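Local coordinates for putative fimbrial associated sortase-like protein (Corynebacterium diphtheriae, PDB 6BWE) that probably acts as a class C sortase, a cysteine transpeptidase that joins pilin subunits covalently into pili on the bacterial surface, at residues 20-24 and 25-29; 105-108 and 109-113; 132-135 and 136-139; 149-153 and 154-158. The protein carries 2 engineered substitutions. All blocks are in the same frame, centred on the assembly; numbering follows the deposited sequence.

Interaction 1: 20-24 and 25-29; sequences EVDSP and AVRDS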
loop_
_atom_site.group_PDB
_atom_site.type_symbol
_atom_site.label_atom_id
_atom_site.label_comp_id
_atom_site.label_asym_id
_atom_site.label_seq_id
_atom_site.Cartn_x
_atom_site.Cartn_y
_atom_site.Cartn_z
ATOM N N GLU A 20 -15.550 -21.517 -20.110
ATOM C CA GLU A 20 -14.328 -21.366 -20.917
ATOM C C GLU A 20 -13.562 -20.161 -20.421
ATOM O O GLU A 20 -14.135 -19.070 -20.239
ATOM C CB GLU A 20 -14.716 -21.203 -22.375
ATOM C CG GLU A 20 -15.488 -22.410 -22.915
ATOM C CD GLU A 20 -16.317 -22.089 -24.145
ATOM O OE1 GLU A 20 -17.031 -21.068 -24.109
ATOM O OE2 GLU A 20 -16.241 -22.852 -25.134
ATOM N N VAL A 21 -12.264 -20.345 -20.190
ATOM C CA VAL A 21 -11.433 -19.291 -19.631
ATOM C C VAL A 21 -11.394 -18.029 -20.507
ATOM O O VAL A 21 -11.372 -16.943 -19.987
ATOM C CB VAL A 21 -10.000 -19.802 -19.311
ATOM C CG1 VAL A 21 -9.172 -20.040 -20.550
ATOM C CG2 VAL A 21 -9.282 -18.826 -18.439
ATOM N N ASP A 22 -11.430 -18.202 -21.830
ATOM C CA ASP A 22 -11.397 -17.107 -22.768
ATOM C C ASP A 22 -12.768 -16.510 -23.120
ATOM O O ASP A 22 -12.852 -15.635 -23.991
ATOM C CB ASP A 22 -10.712 -17.579 -24.047
ATOM C CG ASP A 22 -9.264 -17.903 -23.842
ATOM O OD1 ASP A 22 -8.625 -17.241 -23.012
ATOM O OD2 ASP A 22 -8.749 -18.777 -24.567
ATOM N N SER A 23 -13.826 -16.936 -22.451
ATOM C CA SER A 23 -15.173 -16.427 -22.730
ATOM C C SER A 23 -15.302 -14.984 -22.237
ATOM O O SER A 23 -14.629 -14.613 -21.264
ATOM C CB SER A 23 -16.250 -17.302 -22.081
ATOM O OG SER A 23 -16.216 -17.181 -20.670
ATOM N N PRO A 24 -16.171 -14.173 -22.895
ATOM C CA PRO A 24 -16.461 -12.825 -22.357
ATOM C C PRO A 24 -16.961 -12.824 -20.894
ATOM O O PRO A 24 -16.541 -11.947 -20.136
ATOM C CB PRO A 24 -17.535 -12.273 -23.310
ATOM C CG PRO A 24 -17.389 -13.059 -24.572
ATOM C CD PRO A 24 -16.865 -14.418 -24.186
ATOM N N ALA A 25 -17.792 -13.800 -20.504
ATOM C CA ALA A 25 -18.312 -13.910 -19.128
ATOM C C ALA A 25 -17.166 -14.016 -18.139
ATOM O O ALA A 25 -17.134 -13.280 -17.155
ATOM C CB ALA A 25 -19.221 -15.114 -18.951
ATOM N N VAL A 26 -16.238 -14.937 -18.411
ATOM C CA VAL A 26 -15.102 -15.134 -17.516
ATOM C C VAL A 26 -14.183 -13.906 -17.536
ATOM O O VAL A 26 -13.843 -13.364 -16.468
ATOM C CB VAL A 26 -14.338 -16.452 -17.803
ATOM C CG1 VAL A 26 -13.073 -16.555 -16.946
ATOM C CG2 VAL A 26 -15.248 -17.642 -17.535
ATOM N N ARG A 27 -13.812 -13.441 -18.719
ATOM C CA ARG A 27 -12.922 -12.261 -18.842
ATOM C C ARG A 27 -13.508 -11.041 -18.101
ATOM O O ARG A 27 -12.801 -10.418 -17.315
ATOM C CB ARG A 27 -12.641 -11.895 -20.290
ATOM C CG ARG A 27 -11.651 -12.832 -20.960
ATOM C CD ARG A 27 -11.681 -12.711 -22.462
ATOM N NE ARG A 27 -10.474 -13.309 -23.009
ATOM C CZ ARG A 27 -10.110 -13.207 -24.285
ATOM N NH1 ARG A 27 -10.885 -12.571 -25.157
ATOM N NH2 ARG A 27 -8.980 -13.735 -24.692
ATOM N N ASP A 28 -14.791 -10.752 -18.327
ATOM C CA ASP A 28 -15.512 -9.667 -17.601
ATOM C C ASP A 28 -15.454 -9.823 -16.088
ATOM O O ASP A 28 -15.158 -8.856 -15.391
ATOM C CB ASP A 28 -16.974 -9.547 -18.042
ATOM C CG ASP A 28 -17.124 -8.982 -19.439
ATOM O OD1 ASP A 28 -16.115 -8.502 -20.012
ATOM O OD2 ASP A 28 -18.273 -9.019 -19.962
ATOM N N SER A 29 -15.678 -11.039 -15.592
ATOM C CA SER A 29 -15.652 -11.292 -14.148
ATOM C C SER A 29 -14.240 -11.116 -13.556
ATOM O O SER A 29 -14.085 -10.561 -12.467
ATOM C CB SER A 29 -16.251 -12.684 -13.827
ATOM O OG SER A 29 -15.897 -13.126 -12.529
HETATM O O HOH W 1 -8.560 -14.765 -21.645
#
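Ser23 and Val26 meet at the start of helix 24-39, where the hydroxyl of Ser23 serves as the N-cap. Its OG accepts from Val26 N at 3.2 Å with an N-H...O angle of 163°, an amide of the first helical turn, which has no residue four places back in the helix to bond to. Lying between the backbone N and the carbonyl carbon (chi1 69°), OG can also turn back and donate to Glu20 O, 2.8 Å away. The backbone of the type I turn from Glu20 to Ser23 gives Glu20 O a second donor, Ser23 N. Regular helical bonding begins at once, with Arg27 N reaching Ser23 O at 2.9 Å and Asp28 N reaching Pro24 O.

The charged contact is looser. Asp22 OD1 and Arg27 NH2 form a long salt bridge of 3.9 Å, their carboxylate and guanidinium planes 56° apart. A water bridges the pair, donating to Asp22 OD1 and accepting from Arg27 NE in the guanidinium plane. Over one face of that same group, 3.3 Å above it and toward its rim, lies Asp22 O.

Van der Waals contacts complete the corner: the Val26 methyls rest on backbone carbonyls, CG2 3.3 Å from Glu20 O and CG1 3.5 Å from Val21 O, while Pro70 touches Val21 and Val26 from outside. Pro24, first residue of the helix, has no N-H that would need a partner there.

The chemistry implies a helix start defined by the serine cap and the turn before it, with the Asp22-Arg27 pair, partly mediated by water, adding a weaker link at the surface.

Interaction 2: 105-108 and 109-113; sequences LGHL and YGSAL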
loop_
_atom_site.group_PDB
_atom_site.type_symbol
_atom_site.label_atom_id
_atom_site.label_comp_id
_atom_site.label_asym_id
_atom_site.label_seq_id
_atom_site.Cartn_x
_atom_site.Cartn_y
_atom_site.Cartn_z
ATOM N N LEU A 105 8.467 -9.526 -17.686
ATOM C CA LEU A 105 8.290 -8.382 -16.814
ATOM C C LEU A 105 7.581 -8.799 -15.553
ATOM O O LEU A 105 6.788 -9.733 -15.547
ATOM C CB LEU A 105 7.517 -7.287 -17.530
ATOM C CG LEU A 105 8.195 -6.802 -18.832
ATOM C CD1 LEU A 105 7.284 -5.847 -19.562
ATOM C CD2 LEU A 105 9.569 -6.175 -18.591
ATOM N N GLY A 106 7.904 -8.101 -14.474
ATOM C CA GLY A 106 7.279 -8.309 -13.201
ATOM C C GLY A 106 6.368 -7.163 -12.793
ATOM O O GLY A 106 6.721 -5.977 -12.923
ATOM N N HIS A 107 5.207 -7.493 -12.254
ATOM C CA HIS A 107 4.327 -6.481 -11.692
ATOM C C HIS A 107 4.735 -6.259 -10.235
ATOM O O HIS A 107 4.897 -7.229 -9.493
ATOM C CB HIS A 107 2.859 -6.888 -11.803
ATOM C CG HIS A 107 1.954 -5.998 -11.026
ATOM N ND1 HIS A 107 1.532 -6.301 -9.749
ATOM C CD2 HIS A 107 1.457 -4.770 -11.317
ATOM C CE1 HIS A 107 0.789 -5.299 -9.295
ATOM N NE2 HIS A 107 0.757 -4.348 -10.218
ATOM N N LEU A 108 4.914 -4.993 -9.839
ATOM C CA LEU A 108 5.324 -4.679 -8.483
ATOM C C LEU A 108 4.146 -4.737 -7.512
ATOM O O LEU A 108 3.260 -3.878 -7.529
ATOM C CB LEU A 108 6.019 -3.320 -8.448
ATOM C CG LEU A 108 6.849 -2.917 -7.245
ATOM C CD1 LEU A 108 7.812 -3.997 -6.764
ATOM C CD2 LEU A 108 7.611 -1.651 -7.591
ATOM N N TYR A 109 4.135 -5.777 -6.689
ATOM C CA TYR A 109 3.173 -5.942 -5.642
ATOM C C TYR A 109 3.119 -4.663 -4.774
ATOM O O TYR A 109 4.166 -4.106 -4.399
ATOM C CB TYR A 109 3.538 -7.168 -4.768
ATOM C CG TYR A 109 2.550 -7.289 -3.622
ATOM C CD1 TYR A 109 1.230 -7.666 -3.854
ATOM C CD2 TYR A 109 2.932 -6.945 -2.326
ATOM C CE1 TYR A 109 0.310 -7.728 -2.795
ATOM C CE2 TYR A 109 2.042 -6.994 -1.286
ATOM C CZ TYR A 109 0.737 -7.360 -1.516
ATOM O OH TYR A 109 -0.099 -7.372 -0.426
ATOM N N GLY A 110 1.917 -4.200 -4.492
ATOM C CA GLY A 110 1.718 -2.931 -3.790
ATOM C C GLY A 110 1.318 -1.787 -4.694
ATOM O O GLY A 110 1.100 -0.662 -4.205
ATOM N N SER A 111 1.295 -2.051 -6.004
ATOM C CA SER A 111 0.745 -1.146 -6.991
ATOM C C SER A 111 -0.470 -1.842 -7.600
ATOM O O SER A 111 -0.609 -3.060 -7.500
ATOM C CB SER A 111 1.779 -0.768 -8.061
ATOM O OG SER A 111 2.141 -1.900 -8.886
ATOM N N ALA A 112 -1.359 -1.058 -8.211
ATOM C CA ALA A 112 -2.577 -1.597 -8.817
ATOM C C ALA A 112 -2.220 -2.548 -9.965
ATOM O O ALA A 112 -1.204 -2.389 -10.654
ATOM C CB ALA A 112 -3.457 -0.480 -9.356
ATOM N N LEU A 113 -3.049 -3.555 -10.127
ATOM C CA LEU A 113 -2.981 -4.422 -11.291
ATOM C C LEU A 113 -3.343 -3.640 -12.558
ATOM O O LEU A 113 -4.146 -2.698 -12.485
ATOM C CB LEU A 113 -3.982 -5.561 -11.109
ATOM C CG LEU A 113 -3.705 -6.572 -10.007
ATOM C CD1 LEU A 113 -4.948 -7.411 -9.820
ATOM C CD2 LEU A 113 -2.497 -7.431 -10.342
#
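Tyr109 is the second residue of the turn that Leu108 begins, and it directs its side chain away from that residue: with CG anti to the backbone N (chi1 177°) the ring extends off the turn. There it meets Tyr64 edge-to-face, and its hydroxyl bonds Ser40 O of the second subunit.

Gly110 takes the third place of this type II turn, which runs from Leu108 to Ser111. Its positive phi (102°) suits glycine, because a side chain there would crowd the preceding carbonyl oxygen.

Ser111 closes the turn with two donors. Its OG gives a short bond of 2.6 Å to Leu108 O, in the carbonyl plane, and its N reaches the same oxygen at 3.1 Å, so one acceptor is gripped by both the backbone and the side chain of a single residue. The hydroxyl is also bonded to Val123 N, which ties the turn to strand 123-125.

Ala112 contributes its carbonyl. His107 NE2 donates to Ala112 O at 2.8 Å, approaching from above the carbonyl plane rather than along a lone pair. The other ring nitrogen, ND1, pairs with Tyr64 OH; with both nitrogens engaged, the rotation of the imidazole is well defined.

Leu113 packs over one face of that imidazole, Leu113 CD2 lying 4.1 Å from His107 CE1, while its side chain also touches Ala34 and Tyr37 of helix 24-39.

The arrangement is a type II beta turn following strand 105-107, in a buried corner where the sortase beta-barrel meets the N-terminal helix.

Interaction 3: 132-135 and 136-139; sequences NATL and FDNL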
loop_
_atom_site.group_PDB
_atom_site.type_symbol
_atom_site.label_atom_id
_atom_site.label_comp_id
_atom_site.label_asym_id
_atom_site.label_seq_id
_atom_site.Cartn_x
_atom_site.Cartn_y
_atom_site.Cartn_z
ATOM N N ASN A 132 21.306 -12.937 -22.580
ATOM C CA ASN A 132 20.458 -13.802 -23.410
ATOM C C ASN A 132 19.033 -13.249 -23.715
ATOM O O ASN A 132 18.275 -13.883 -24.447
ATOM C CB ASN A 132 20.439 -15.239 -22.837
ATOM C CG ASN A 132 19.360 -15.465 -21.782
ATOM O OD1 ASN A 132 18.795 -14.526 -21.220
ATOM N ND2 ASN A 132 19.086 -16.734 -21.500
ATOM N N ALA A 133 18.679 -12.070 -23.194
ATOM C CA ALA A 133 17.300 -11.574 -23.341
ATOM C C ALA A 133 17.211 -10.050 -23.355
ATOM O O ALA A 133 17.704 -9.389 -22.441
ATOM C CB ALA A 133 16.434 -12.142 -22.225
ATOM N N THR A 134 16.548 -9.498 -24.363
ATOM C CA THR A 134 16.532 -8.039 -24.549
ATOM C C THR A 134 15.749 -7.363 -23.407
ATOM O O THR A 134 16.252 -6.422 -22.756
ATOM C CB THR A 134 15.982 -7.662 -25.943
ATOM O OG1 THR A 134 16.931 -8.092 -26.923
ATOM C CG2 THR A 134 15.779 -6.140 -26.112
ATOM N N LEU A 135 14.554 -7.879 -23.156
ATOM C CA LEU A 135 13.711 -7.388 -22.063
ATOM C C LEU A 135 13.522 -5.850 -22.129
ATOM O O LEU A 135 12.995 -5.361 -23.136
ATOM C CB LEU A 135 14.182 -7.930 -20.688
ATOM C CG LEU A 135 14.059 -9.445 -20.572
ATOM C CD1 LEU A 135 14.888 -9.949 -19.406
ATOM C CD2 LEU A 135 12.589 -9.879 -20.420
ATOM N N PHE A 136 13.939 -5.101 -21.116
ATOM C CA PHE A 136 13.807 -3.647 -21.132
ATOM C C PHE A 136 15.137 -2.950 -21.497
ATOM O O PHE A 136 15.325 -1.763 -21.176
ATOM C CB PHE A 136 13.262 -3.148 -19.771
ATOM C CG PHE A 136 11.761 -3.015 -19.660
ATOM C CD1 PHE A 136 10.888 -3.183 -20.722
ATOM C CD2 PHE A 136 11.219 -2.662 -18.436
ATOM C CE1 PHE A 136 9.531 -2.989 -20.574
ATOM C CE2 PHE A 136 9.836 -2.472 -18.302
ATOM C CZ PHE A 136 9.007 -2.627 -19.374
ATOM N N ASP A 137 16.045 -3.650 -22.194
ATOM C CA ASP A 137 17.342 -3.071 -22.608
ATOM C C ASP A 137 17.171 -1.679 -23.245
ATOM O O ASP A 137 18.008 -0.816 -23.060
ATOM C CB ASP A 137 18.010 -3.903 -23.700
ATOM C CG ASP A 137 18.743 -5.110 -23.203
ATOM O OD1 ASP A 137 18.842 -5.351 -21.987
ATOM O OD2 ASP A 137 19.203 -5.870 -24.119
ATOM N N ASN A 138 16.108 -1.515 -24.030
ATOM C CA ASN A 138 15.911 -0.301 -24.817
ATOM C C ASN A 138 14.800 0.605 -24.305
ATOM O O ASN A 138 14.373 1.509 -25.031
ATOM C CB ASN A 138 15.703 -0.684 -26.272
ATOM C CG ASN A 138 16.842 -1.516 -26.800
ATOM O OD1 ASN A 138 18.015 -1.165 -26.637
ATOM N ND2 ASN A 138 16.510 -2.636 -27.425
ATOM N N LEU A 139 14.375 0.429 -23.036
ATOM C CA LEU A 139 13.371 1.332 -22.447
ATOM C C LEU A 139 13.871 2.783 -22.445
ATOM O O LEU A 139 13.093 3.719 -22.587
ATOM C CB LEU A 139 13.012 0.906 -21.007
ATOM C CG LEU A 139 11.866 1.662 -20.373
ATOM C CD1 LEU A 139 10.562 1.378 -21.126
ATOM C CD2 LEU A 139 11.734 1.272 -18.910
HETATM O O HOH W 2 18.102 -7.498 -20.335
HETATM O O HOH W 3 19.332 -6.681 -27.149
HETATM O O HOH W 4 13.848 -3.103 -24.544
#
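Ala133 O and Asp137 OD1 face a common water, which lies 2.9 Å from the carbonyl oxygen and 2.8 Å from the carboxylate oxygen. More acceptors surround this water than it has protons to give, so it cannot serve them all at once. Asp137 OD1 has a firmer partner in Gly129 N, across the loop.

Thr134 begins a tight turn. Asp137 N comes back to Thr134 O at 2.8 Å, a bond whose details are doubtful because that oxygen is modelled too close to the Asp137 carboxylate. The threonine side chain crosses that of Asp137 at about a right angle. Its hydroxyl, OG1, is linked by a second water to Asp137 OD2, while CG2, anti to the backbone N, reaches 3.8 Å from Asn138 ND2.

Thr134 to Asp137 is a type II' beta turn, overlapped by a type I turn from Phe136 to Leu139. The double turn lies in the loop between strands 123-125 and 147-152 of the sortase domain. The backbone of Phe136 is hydrogen-bonded to that of His127, the predicted proton donor/acceptor of the active site.

Leu135, at the second position of the first turn, has a positive phi (52°), a conformation more often taken there by glycine. Its side chain comes within about 4 Å of that of His127 at the nearest atoms. Leu135 O lies at the edge of the Phe136 ring, near its plane, 3.9 Å from CD1. A third water donates to Leu135 O at 2.8 Å and accepts from Asn138 N.

Interaction 4: 149-153 and 154-158; sequences YITVQ and GETLK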
loop_
_atom_site.group_PDB
_atom_site.type_symbol
_atom_site.label_atom_id
_atom_site.label_comp_id
_atom_site.label_asym_id
_atom_site.label_seq_id
_atom_site.Cartn_x
_atom_site.Cartn_y
_atom_site.Cartn_z
ATOM N N TYR A 149 0.791 -0.208 -25.110
ATOM C CA TYR A 149 -0.476 -0.952 -25.137
ATOM C C TYR A 149 -0.430 -2.120 -24.149
ATOM O O TYR A 149 0.482 -2.946 -24.228
ATOM C CB TYR A 149 -0.751 -1.505 -26.528
ATOM C CG TYR A 149 -0.775 -0.433 -27.608
ATOM C CD1 TYR A 149 -1.961 0.163 -28.000
ATOM C CD2 TYR A 149 0.399 0.014 -28.187
ATOM C CE1 TYR A 149 -1.995 1.138 -29.009
ATOM C CE2 TYR A 149 0.391 0.996 -29.172
ATOM C CZ TYR A 149 -0.802 1.561 -29.578
ATOM O OH TYR A 149 -0.786 2.556 -30.543
ATOM N N ILE A 150 -1.426 -2.223 -23.269
ATOM C CA ILE A 150 -1.499 -3.323 -22.330
ATOM C C ILE A 150 -2.687 -4.164 -22.750
ATOM O O ILE A 150 -3.783 -3.639 -22.900
ATOM C CB ILE A 150 -1.660 -2.846 -20.872
ATOM C CG1 ILE A 150 -0.364 -2.167 -20.430
ATOM C CG2 ILE A 150 -1.944 -4.053 -19.972
ATOM C CD1 ILE A 150 -0.446 -1.503 -19.102
ATOM N N THR A 151 -2.458 -5.452 -22.949
ATOM C CA THR A 151 -3.542 -6.367 -23.227
ATOM C C THR A 151 -3.768 -7.235 -22.006
ATOM O O THR A 151 -2.844 -7.855 -21.511
ATOM C CB THR A 151 -3.265 -7.200 -24.472
ATOM O OG1 THR A 151 -3.025 -6.312 -25.587
ATOM C CG2 THR A 151 -4.441 -8.071 -24.817
ATOM N N VAL A 152 -5.013 -7.272 -21.540
ATOM C CA VAL A 152 -5.344 -7.996 -20.312
ATOM C C VAL A 152 -6.766 -8.524 -20.453
ATOM O O VAL A 152 -7.686 -7.779 -20.828
ATOM C CB VAL A 152 -5.110 -7.108 -19.051
ATOM C CG1 VAL A 152 -5.862 -5.779 -19.131
ATOM C CG2 VAL A 152 -5.437 -7.845 -17.781
ATOM N N GLN A 153 -6.937 -9.819 -20.221
ATOM C CA GLN A 153 -8.234 -10.497 -20.384
ATOM C C GLN A 153 -8.972 -10.106 -21.660
ATOM O O GLN A 153 -10.168 -9.841 -21.641
ATOM C CB GLN A 153 -9.098 -10.212 -19.169
ATOM C CG GLN A 153 -8.475 -10.776 -17.890
ATOM C CD GLN A 153 -8.455 -12.285 -17.867
ATOM O OE1 GLN A 153 -9.496 -12.910 -17.968
ATOM N NE2 GLN A 153 -7.267 -12.882 -17.674
ATOM N N GLY A 154 -8.234 -10.050 -22.753
ATOM C CA GLY A 154 -8.810 -9.775 -24.062
ATOM C C GLY A 154 -8.946 -8.300 -24.421
ATOM O O GLY A 154 -9.239 -7.971 -25.565
ATOM N N GLU A 155 -8.774 -7.407 -23.468
ATOM C CA GLU A 155 -9.032 -5.988 -23.713
ATOM C C GLU A 155 -7.675 -5.302 -23.895
ATOM O O GLU A 155 -6.692 -5.746 -23.309
ATOM C CB GLU A 155 -9.855 -5.451 -22.542
ATOM C CG GLU A 155 -9.341 -4.247 -21.812
ATOM C CD GLU A 155 -10.154 -3.971 -20.568
ATOM O OE1 GLU A 155 -9.544 -3.869 -19.470
ATOM O OE2 GLU A 155 -11.397 -3.903 -20.683
ATOM N N THR A 156 -7.619 -4.225 -24.677
ATOM C CA THR A 156 -6.389 -3.508 -24.852
ATOM C C THR A 156 -6.553 -2.077 -24.324
ATOM O O THR A 156 -7.524 -1.393 -24.641
ATOM C CB THR A 156 -5.917 -3.549 -26.303
ATOM O OG1 THR A 156 -5.654 -4.909 -26.637
ATOM C CG2 THR A 156 -4.600 -2.771 -26.475
ATOM N N LEU A 157 -5.593 -1.658 -23.500
ATOM C CA LEU A 157 -5.553 -0.322 -22.914
ATOM C C LEU A 157 -4.365 0.417 -23.524
ATOM O O LEU A 157 -3.282 -0.157 -23.628
ATOM C CB LEU A 157 -5.368 -0.403 -21.395
ATOM C CG LEU A 157 -6.140 -1.449 -20.595
ATOM C CD1 LEU A 157 -5.839 -1.331 -19.100
ATOM C CD2 LEU A 157 -7.604 -1.270 -20.841
ATOM N N LYS A 158 -4.555 1.690 -23.872
ATOM C CA LYS A 158 -3.522 2.480 -24.484
ATOM C C LYS A 158 -3.089 3.559 -23.501
ATOM O O LYS A 158 -3.910 4.204 -22.863
ATOM C CB LYS A 158 -3.987 3.086 -25.809
ATOM C CG LYS A 158 -2.898 3.828 -26.568
ATOM C CD LYS A 158 -3.436 4.409 -27.894
ATOM C CE LYS A 158 -2.329 5.164 -28.611
ATOM N NZ LYS A 158 -2.781 5.793 -29.893
#
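Ile150 and Leu157 form a hydrogen-bonded pair of an antiparallel beta hairpin, strands 147-152 and 155-167 joined by a type I' turn from Val152 to Glu155. Each residue gives its N-H to the other's carbonyl: Ile150 N to Leu157 O at 2.8 Å and Leu157 N to Ile150 O at 2.7 Å, both in the carbonyl plane. Val152 and Glu155 form the next such pair, with Val152 N reaching Glu155 O at 2.9 Å, and Gln153 and Gly154 turn the corner with positive phi values, as this turn type requires.

The carbonyls also receive weaker donors. Ile150 O, Leu157 O and Glu155 O accept CA-H contacts from Thr156, Tyr149 and Thr151, respectively. Outward-facing backbone groups of the first strand find partners in strand 77-83, where Tyr149 bonds with Ser82 and Thr151 with Ser80.

On the sheet face shared by Tyr149, Thr151, Thr156 and Lys158, the two threonine hydroxyls meet at 3.2 Å, either of them a possible donor. Farther along, the fully extended Lys158 runs beside Tyr149, pointing the same way, with its CG 3.7 Å from ring atom CE1. Their polar ends converge on Asp212: Lys158 NZ forms a salt bridge with OD1, and Tyr149 OH hydrogen-bonds to that oxygen as well as to Asn214 ND2.

The other face carries Ile150, Val152 and Leu157, joined by Glu155, whose chain lies alongside Val152; Val152 CG1 lies 4.4 Å from Leu157 CD1. At the turn, Glu155 N donates to Val152 O from 50° out of the carbonyl plane, at 2.9 Å.

Overall arrangement
Burial separates the four contacts. Interaction 2 is the buried one, near the centre of the chain, and uses direct bonds to fix its polar groups; interaction 1, wholly at the surface, and interaction 3, partly buried beside the predicted catalytic histidine, rely on waters as well. Interaction 4 is also partly buried, but its bonding is mainly the regular ladder of a sheet, the same sheet that interaction 2 reaches. Two direct touches join them: Arg27 CD packs 3.3 Å from Gln153 O, setting the start of helix 24-39 against the hairpin turn, and Leu105 CD1 lies 3.7 Å from Phe136 CZ, linking interactions 2 and 3.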